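Teichoic acid D-alanine hydrolase (Staphylococcus aureus, PDB 5ZH8) removes D-alanyl esters from wall teichoic acid and lipoteichoic acid, affects methicillin resistance and cell-wall structure, and has a beta-lactamase-family fold. Local coordinates at residues E49-D54 against N234-I239; P157-S162 against Y216-K221; K187-A192 against V222-T227. All coordinates share one frame; numbering follows the deposited sequence.

Interaction 1: E49-D54 against N234-I239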
# COMPACT_ATOMS: atom_id res chain seq x y z
N GLU A 49 21.26 -14.44 16.88
CA GLU A 49 22.46 -14.07 16.15
C GLU A 49 23.64 -14.94 16.57
O GLU A 49 24.44 -15.34 15.73
CB GLU A 49 22.81 -12.59 16.35
CG GLU A 49 21.79 -11.61 15.78
CD GLU A 49 21.85 -10.24 16.46
OE1 GLU A 49 22.41 -10.14 17.58
OE2 GLU A 49 21.34 -9.27 15.85
N LYS A 50 23.71 -15.28 17.84
CA LYS A 50 24.76 -16.15 18.28
C LYS A 50 24.73 -17.36 17.41
O LYS A 50 25.71 -17.68 16.79
CB LYS A 50 24.49 -16.60 19.70
CG LYS A 50 25.52 -16.18 20.72
CD LYS A 50 24.84 -15.46 21.86
CE LYS A 50 25.34 -15.95 23.21
NZ LYS A 50 24.94 -15.01 24.28
N TYR A 51 23.58 -18.03 17.35
CA TYR A 51 23.45 -19.26 16.58
C TYR A 51 23.82 -19.07 15.11
O TYR A 51 24.57 -19.87 14.55
CB TYR A 51 22.03 -19.83 16.68
CG TYR A 51 21.81 -20.94 15.68
CD1 TYR A 51 22.35 -22.20 15.90
CD2 TYR A 51 21.10 -20.73 14.50
CE1 TYR A 51 22.18 -23.23 14.99
CE2 TYR A 51 20.92 -21.76 13.58
CZ TYR A 51 21.47 -23.00 13.84
OH TYR A 51 21.32 -24.02 12.94
N LEU A 52 23.27 -18.03 14.50
CA LEU A 52 23.45 -17.79 13.06
C LEU A 52 24.89 -17.45 12.68
O LEU A 52 25.38 -17.91 11.66
CB LEU A 52 22.53 -16.67 12.60
CG LEU A 52 21.04 -17.01 12.68
CD1 LEU A 52 20.22 -15.74 12.63
CD2 LEU A 52 20.64 -17.97 11.57
N VAL A 53 25.54 -16.63 13.50
CA VAL A 53 26.94 -16.26 13.25
C VAL A 53 27.81 -17.51 13.23
O VAL A 53 28.61 -17.69 12.31
CB VAL A 53 27.48 -15.25 14.30
CG1 VAL A 53 28.99 -15.09 14.18
CG2 VAL A 53 26.80 -13.89 14.14
N ASP A 54 27.62 -18.39 14.21
CA ASP A 54 28.42 -19.61 14.32
C ASP A 54 28.11 -20.58 13.19
O ASP A 54 29.00 -21.25 12.66
CB ASP A 54 28.19 -20.29 15.67
CG ASP A 54 29.03 -21.53 15.83
OD1 ASP A 54 30.25 -21.40 16.05
OD2 ASP A 54 28.47 -22.64 15.71
N ASN A 234 15.77 -23.43 16.01
CA ASN A 234 14.60 -24.28 15.87
C ASN A 234 14.17 -24.36 14.41
O ASN A 234 13.86 -25.45 13.92
CB ASN A 234 13.45 -23.80 16.76
CG ASN A 234 13.62 -24.21 18.23
OD1 ASN A 234 13.56 -23.37 19.13
ND2 ASN A 234 13.81 -25.50 18.48
N TYR A 235 14.16 -23.22 13.72
CA TYR A 235 13.80 -23.21 12.30
C TYR A 235 14.75 -24.05 11.44
O TYR A 235 14.31 -24.85 10.62
CB TYR A 235 13.76 -21.80 11.71
CG TYR A 235 13.84 -21.84 10.20
CD1 TYR A 235 12.71 -22.09 9.42
CD2 TYR A 235 15.06 -21.67 9.55
CE1 TYR A 235 12.80 -22.17 8.04
CE2 TYR A 235 15.15 -21.75 8.17
CZ TYR A 235 14.02 -21.99 7.43
OH TYR A 235 14.13 -22.06 6.06
N TYR A 236 16.06 -23.85 11.61
CA TYR A 236 17.02 -24.58 10.78
C TYR A 236 17.06 -26.08 11.09
O TYR A 236 17.00 -26.91 10.18
CB TYR A 236 18.43 -23.98 10.88
CG TYR A 236 18.67 -22.85 9.90
CD1 TYR A 236 18.72 -23.08 8.53
CD2 TYR A 236 18.79 -21.54 10.35
CE1 TYR A 236 18.93 -22.04 7.64
CE2 TYR A 236 18.99 -20.49 9.46
CZ TYR A 236 19.06 -20.75 8.11
OH TYR A 236 19.28 -19.72 7.22
N THR A 237 17.14 -26.42 12.37
CA THR A 237 17.22 -27.82 12.78
C THR A 237 15.94 -28.60 12.45
O THR A 237 16.01 -29.77 12.05
CB THR A 237 17.52 -27.94 14.29
OG1 THR A 237 16.60 -27.14 15.02
CG2 THR A 237 18.92 -27.47 14.59
N LYS A 238 14.78 -27.96 12.60
CA LYS A 238 13.50 -28.64 12.45
C LYS A 238 12.81 -28.45 11.09
O LYS A 238 11.89 -29.20 10.76
CB LYS A 238 12.53 -28.23 13.56
CG LYS A 238 13.00 -28.53 14.97
CD LYS A 238 11.94 -28.07 15.97
CE LYS A 238 12.28 -28.44 17.40
NZ LYS A 238 12.14 -29.91 17.64
N ILE A 239 13.22 -27.46 10.31
CA ILE A 239 12.58 -27.20 8.99
C ILE A 239 13.61 -26.90 7.90
O ILE A 239 13.70 -27.64 6.92
CB ILE A 239 11.57 -26.03 9.06
CG1 ILE A 239 10.45 -26.33 10.06
CG2 ILE A 239 10.98 -25.75 7.68
CD1 ILE A 239 9.68 -25.11 10.50
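The rings of Tyr51 and Tyr236 meet without stacking: Tyr236 CD2 lies at the edge of the Tyr51 ring, near its plane, while Tyr51 CE2 approaches the Tyr236 ring obliquely. One face of Tyr236 is covered by its own neighbour, since Tyr235 CE2 sits 3.7 Å above that ring plane, over the centre. The contact is helix-on-helix packing in a beta-lactamase-type fold, where the N-terminal helix 47-55 lies against helix 231-240, a distant part of the chain.

Tyr51 reaches over because its CG is anti to the backbone N (chi1 169°), which sends the ring out towards the other helix. Its OH ends 3.5 Å from Tyr236 CB, a packing contact; the hydroxyl itself hydrogen-bonds Arg55. Arg55 also makes a cation-pi interaction with the Tyr236 ring, so one arginine joins both aromatics. Phe250 of strand 248-250 packs against Leu52 and Tyr236, and the Tyr236 hydroxyl finds its hydrogen-bond partner in Glu253.

Between the helices the side chains of Leu52 and Tyr236 run at roughly a right angle. A single methyl does the touching, Leu52 CD2 lying 3.7 Å from Tyr236 CE2.

Interaction 2: P157-S162 against Y216-K221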
# COMPACT_ATOMS: atom_id res chain seq x y z
N PRO A 157 6.00 -17.89 31.73
CA PRO A 157 5.52 -17.43 33.04
C PRO A 157 5.36 -15.92 33.20
O PRO A 157 4.40 -15.46 33.81
CB PRO A 157 6.59 -17.94 34.00
CG PRO A 157 7.14 -19.15 33.34
CD PRO A 157 7.03 -18.94 31.87
N TRP A 158 6.32 -15.16 32.67
CA TRP A 158 6.31 -13.70 32.81
C TRP A 158 5.26 -13.00 31.93
O TRP A 158 4.84 -11.89 32.25
CB TRP A 158 7.70 -13.09 32.58
CG TRP A 158 8.41 -13.55 31.34
CD1 TRP A 158 9.30 -14.59 31.25
CD2 TRP A 158 8.32 -12.99 30.04
NE1 TRP A 158 9.76 -14.71 29.96
CE2 TRP A 158 9.17 -13.73 29.20
CE3 TRP A 158 7.60 -11.92 29.49
CZ2 TRP A 158 9.32 -13.45 27.84
CZ3 TRP A 158 7.75 -11.63 28.14
CH2 TRP A 158 8.61 -12.40 27.33
N PHE A 159 4.83 -13.65 30.85
CA PHE A 159 3.78 -13.10 30.01
C PHE A 159 2.42 -13.19 30.71
O PHE A 159 1.59 -14.05 30.39
CB PHE A 159 3.74 -13.80 28.64
CG PHE A 159 2.98 -13.03 27.60
CD1 PHE A 159 3.63 -12.08 26.82
CD2 PHE A 159 1.62 -13.23 27.40
CE1 PHE A 159 2.95 -11.36 25.87
CE2 PHE A 159 0.92 -12.51 26.44
CZ PHE A 159 1.59 -11.58 25.67
N LYS A 160 2.20 -12.29 31.67
CA LYS A 160 0.96 -12.26 32.44
C LYS A 160 -0.03 -11.30 31.81
O LYS A 160 0.35 -10.28 31.22
CB LYS A 160 1.24 -11.87 33.89
CG LYS A 160 0.99 -12.99 34.89
CD LYS A 160 -0.47 -13.46 34.89
CE LYS A 160 -0.87 -14.13 36.20
NZ LYS A 160 -2.28 -14.60 36.15
N THR A 161 -1.32 -11.62 31.94
CA THR A 161 -2.38 -10.94 31.21
C THR A 161 -3.69 -10.98 31.99
O THR A 161 -3.99 -11.97 32.65
CB THR A 161 -2.57 -11.58 29.81
OG1 THR A 161 -3.88 -11.29 29.32
CG2 THR A 161 -2.39 -13.10 29.88
N SER A 162 -4.47 -9.90 31.90
CA SER A 162 -5.72 -9.72 32.67
C SER A 162 -6.59 -10.98 32.71
O SER A 162 -7.21 -11.29 33.73
CB SER A 162 -6.55 -8.55 32.10
OG SER A 162 -5.81 -7.74 31.19
N TYR A 216 2.13 -13.78 16.77
CA TYR A 216 3.16 -14.73 16.35
C TYR A 216 4.56 -14.39 16.88
O TYR A 216 5.43 -15.26 16.88
CB TYR A 216 3.14 -14.93 14.83
CG TYR A 216 2.09 -15.94 14.43
CD1 TYR A 216 0.73 -15.69 14.65
CD2 TYR A 216 2.43 -17.16 13.86
CE1 TYR A 216 -0.23 -16.61 14.29
CE2 TYR A 216 1.47 -18.09 13.50
CZ TYR A 216 0.14 -17.81 13.72
OH TYR A 216 -0.82 -18.73 13.38
N LEU A 217 4.76 -13.16 17.33
CA LEU A 217 5.99 -12.82 18.08
C LEU A 217 5.99 -13.49 19.46
O LEU A 217 7.01 -13.99 19.90
CB LEU A 217 6.16 -11.30 18.22
CG LEU A 217 6.36 -10.53 16.92
CD1 LEU A 217 6.39 -9.03 17.20
CD2 LEU A 217 7.63 -10.97 16.20
N VAL A 218 4.83 -13.49 20.13
CA VAL A 218 4.66 -14.19 21.41
C VAL A 218 4.83 -15.70 21.24
O VAL A 218 5.43 -16.37 22.09
CB VAL A 218 3.25 -13.95 22.01
CG1 VAL A 218 2.98 -14.88 23.18
CG2 VAL A 218 3.09 -12.49 22.41
N LEU A 219 4.27 -16.24 20.15
CA LEU A 219 4.40 -17.67 19.84
C LEU A 219 5.84 -18.05 19.54
O LEU A 219 6.29 -19.13 19.91
CB LEU A 219 3.52 -18.07 18.65
CG LEU A 219 2.01 -18.19 18.93
CD1 LEU A 219 1.27 -18.47 17.63
CD2 LEU A 219 1.72 -19.23 19.99
N ALA A 220 6.56 -17.17 18.85
CA ALA A 220 7.98 -17.40 18.58
C ALA A 220 8.78 -17.47 19.89
O ALA A 220 9.68 -18.29 20.03
CB ALA A 220 8.54 -16.30 17.68
N LYS A 221 8.44 -16.62 20.86
CA LYS A 221 9.10 -16.63 22.16
C LYS A 221 8.74 -17.88 22.96
O LYS A 221 9.58 -18.44 23.67
CB LYS A 221 8.76 -15.37 22.95
CG LYS A 221 9.57 -15.19 24.23
CD LYS A 221 11.04 -14.92 23.93
CE LYS A 221 11.96 -15.68 24.88
NZ LYS A 221 13.35 -15.78 24.36
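Apolar packing carries most of this contact, and Phe159 and Val218 are at its centre. Val218 CG1 lies over one face of the Phe159 ring, while CG2 makes the closest approach, 3.6 Å from Phe159 CE1, with Phe159 CZ barely farther away. A chi1 of -162° swings the phenyl group away from its own main-chain nitrogen, and this carries the ring out of the loop onto helix 213-227. Val193 and Gln197 of helix 189-199 also touch the ring, and Leu170 packs on Val218.

A second, looser contact pairs an indole with an aliphatic chain. Trp158 CZ2 is 4.0 Å from Lys221 CG, and the two side chains run at about a right angle to each other. Only the hydrocarbon part of the lysine is used here: its chain bends at chi2 and chi3, and the amino end turns away to acidic partners, Glu224 among them. The Trp158 ring has a cationic partner in Lys194.

Backbone polar groups shape the loop. The chain makes an inverse gamma turn at Phe159, with a weak bond of 2.7 Å from Lys160 N to Trp158 O. Two consecutive aromatics of a loop thus pack against the side of helix 213-227, within the helical part of the two-part fold that serine beta-lactamases and penicillin-binding proteins share.

Interaction 3: K187-A192 against V222-T227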
# COMPACT_ATOMS: atom_id res chain seq x y z
N LYS A 187 15.87 -4.47 20.42
CA LYS A 187 17.03 -5.10 19.81
C LYS A 187 16.81 -6.57 19.55
O LYS A 187 17.61 -7.19 18.84
CB LYS A 187 18.25 -4.94 20.72
CG LYS A 187 18.55 -3.50 21.13
CD LYS A 187 18.82 -2.58 19.94
CE LYS A 187 20.11 -2.93 19.20
NZ LYS A 187 20.50 -1.90 18.20
N ASN A 188 15.76 -7.15 20.12
CA ASN A 188 15.55 -8.59 20.06
C ASN A 188 14.09 -9.00 20.28
O ASN A 188 13.26 -8.18 20.68
CB ASN A 188 16.45 -9.29 21.08
CG ASN A 188 16.24 -8.76 22.48
OD1 ASN A 188 15.13 -8.75 23.00
ND2 ASN A 188 17.32 -8.32 23.11
N LEU A 189 13.81 -10.28 20.04
CA LEU A 189 12.48 -10.84 20.24
C LEU A 189 11.98 -10.61 21.66
O LEU A 189 10.82 -10.27 21.86
CB LEU A 189 12.48 -12.33 19.92
CG LEU A 189 11.14 -13.08 20.01
CD1 LEU A 189 10.11 -12.49 19.07
CD2 LEU A 189 11.34 -14.56 19.71
N ASP A 190 12.86 -10.79 22.64
CA ASP A 190 12.51 -10.66 24.06
C ASP A 190 11.91 -9.29 24.39
O ASP A 190 10.85 -9.21 25.02
CB ASP A 190 13.72 -10.92 24.97
CG ASP A 190 13.87 -12.39 25.34
OD1 ASP A 190 14.28 -13.19 24.48
OD2 ASP A 190 13.59 -12.74 26.51
N GLN A 191 12.58 -8.23 23.96
CA GLN A 191 12.11 -6.87 24.22
C GLN A 191 10.77 -6.60 23.55
O GLN A 191 9.89 -5.96 24.12
CB GLN A 191 13.14 -5.84 23.77
CG GLN A 191 14.40 -5.82 24.63
CD GLN A 191 15.42 -4.80 24.17
OE1 GLN A 191 15.10 -3.84 23.47
NE2 GLN A 191 16.67 -4.98 24.59
N ALA A 192 10.61 -7.11 22.33
CA ALA A 192 9.35 -6.97 21.60
C ALA A 192 8.18 -7.61 22.35
O ALA A 192 7.13 -6.99 22.52
CB ALA A 192 9.47 -7.58 20.21
N VAL A 222 7.48 -18.31 22.85
CA VAL A 222 7.02 -19.57 23.45
C VAL A 222 7.90 -20.72 22.94
O VAL A 222 8.37 -21.56 23.72
CB VAL A 222 5.53 -19.84 23.13
CG1 VAL A 222 5.14 -21.29 23.46
CG2 VAL A 222 4.63 -18.87 23.89
N ILE A 223 8.12 -20.75 21.62
CA ILE A 223 8.98 -21.75 21.00
C ILE A 223 10.36 -21.71 21.62
O ILE A 223 10.91 -22.74 22.00
CB ILE A 223 9.07 -21.56 19.47
CG1 ILE A 223 7.73 -21.88 18.80
CG2 ILE A 223 10.17 -22.43 18.86
CD1 ILE A 223 7.60 -21.36 17.39
N GLU A 224 10.93 -20.51 21.73
CA GLU A 224 12.26 -20.36 22.30
C GLU A 224 12.33 -20.84 23.75
O GLU A 224 13.27 -21.52 24.14
CB GLU A 224 12.74 -18.91 22.20
CG GLU A 224 13.15 -18.50 20.80
CD GLU A 224 13.81 -17.13 20.77
OE1 GLU A 224 13.62 -16.35 21.73
OE2 GLU A 224 14.51 -16.85 19.78
N GLU A 225 11.31 -20.48 24.53
CA GLU A 225 11.27 -20.77 25.96
C GLU A 225 11.13 -22.27 26.25
O GLU A 225 11.81 -22.78 27.13
CB GLU A 225 10.12 -20.01 26.63
CG GLU A 225 10.17 -19.98 28.15
CD GLU A 225 11.28 -19.10 28.70
OE1 GLU A 225 11.63 -18.09 28.04
OE2 GLU A 225 11.80 -19.43 29.79
N VAL A 226 10.26 -22.96 25.51
CA VAL A 226 10.01 -24.39 25.73
C VAL A 226 11.17 -25.24 25.25
O VAL A 226 11.45 -26.28 25.84
CB VAL A 226 8.71 -24.90 25.07
CG1 VAL A 226 7.50 -24.19 25.63
CG2 VAL A 226 8.77 -24.80 23.56
N THR A 227 11.82 -24.81 24.17
CA THR A 227 12.94 -25.55 23.59
C THR A 227 14.28 -25.16 24.21
O THR A 227 15.27 -25.89 24.07
CB THR A 227 13.04 -25.32 22.07
OG1 THR A 227 13.36 -23.95 21.80
CG2 THR A 227 11.72 -25.66 21.37
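Leu189 and Glu224 are the points at which the two backbones come nearest, their CA atoms 9.7 Å apart, so the gap is bridged by side chains alone. Both segments belong to the helical region of the beta-lactamase fold: 187-192 runs from a loop into the first turn of helix 189-199, and 222-227 is the last part of helix 213-227. Asn188 is the N-cap. Its OD1 accepts from Gln191 N at 2.8 Å, a nearly straight bond (163° at the hydrogen) that arrives almost along the C=O axis. Gln191 answers with its side chain, OE1 taking the N-H of Lys187 at 3.2 Å, with the donor well above the carbonyl plane. Together the two bonds tie the incoming loop to the helix start.

Across the contact, the side chains of Leu189 and Glu224 reach toward each other from their two helices. Leu189 CD2 sits over one face of the carboxylate, 3.5 Å from Glu224 OE1. The glutamate chain is stretched out past CG, which takes its buried acid the full distance to the neighbouring helix.

Two acids also come close, Asp190 OD1 standing 4.2 Å from Glu224 OE1. That pairing is offset by Lys221, whose NZ forms a salt bridge to each of those oxygens. Asp190 is moreover in the first turn of its helix, where the amino-terminal dipole would probably favour its negative charge. The Leu189 methyls pack on Leu217 and Ala220 as well, adding apolar cover beside the charged cluster. The other carboxylate oxygen, Glu224 OE2, accepts a hydrogen bond from Tyr231 N at the start of the following helix.

How the interactions relate
Along the chain the segments come in the order 49-54, 157-162, 187-192, 216-221, 222-227 and 234-239. Interactions 2 and 3 therefore alternate, and both are nested within the loop closed by interaction 1. They share helix 213-227, each using a different part of it, with centres about 9 Å apart; Leu189 and Lys221 join them directly. Interaction 1 uses the next helix, 231-240, and its centre is about 14 Å from that of interaction 3 and about 21 Å from that of interaction 2. All three are packing contacts in the helical region of the beta-lactamase-type fold, with the consecutive helices 213-227 and 231-240 as their common framework.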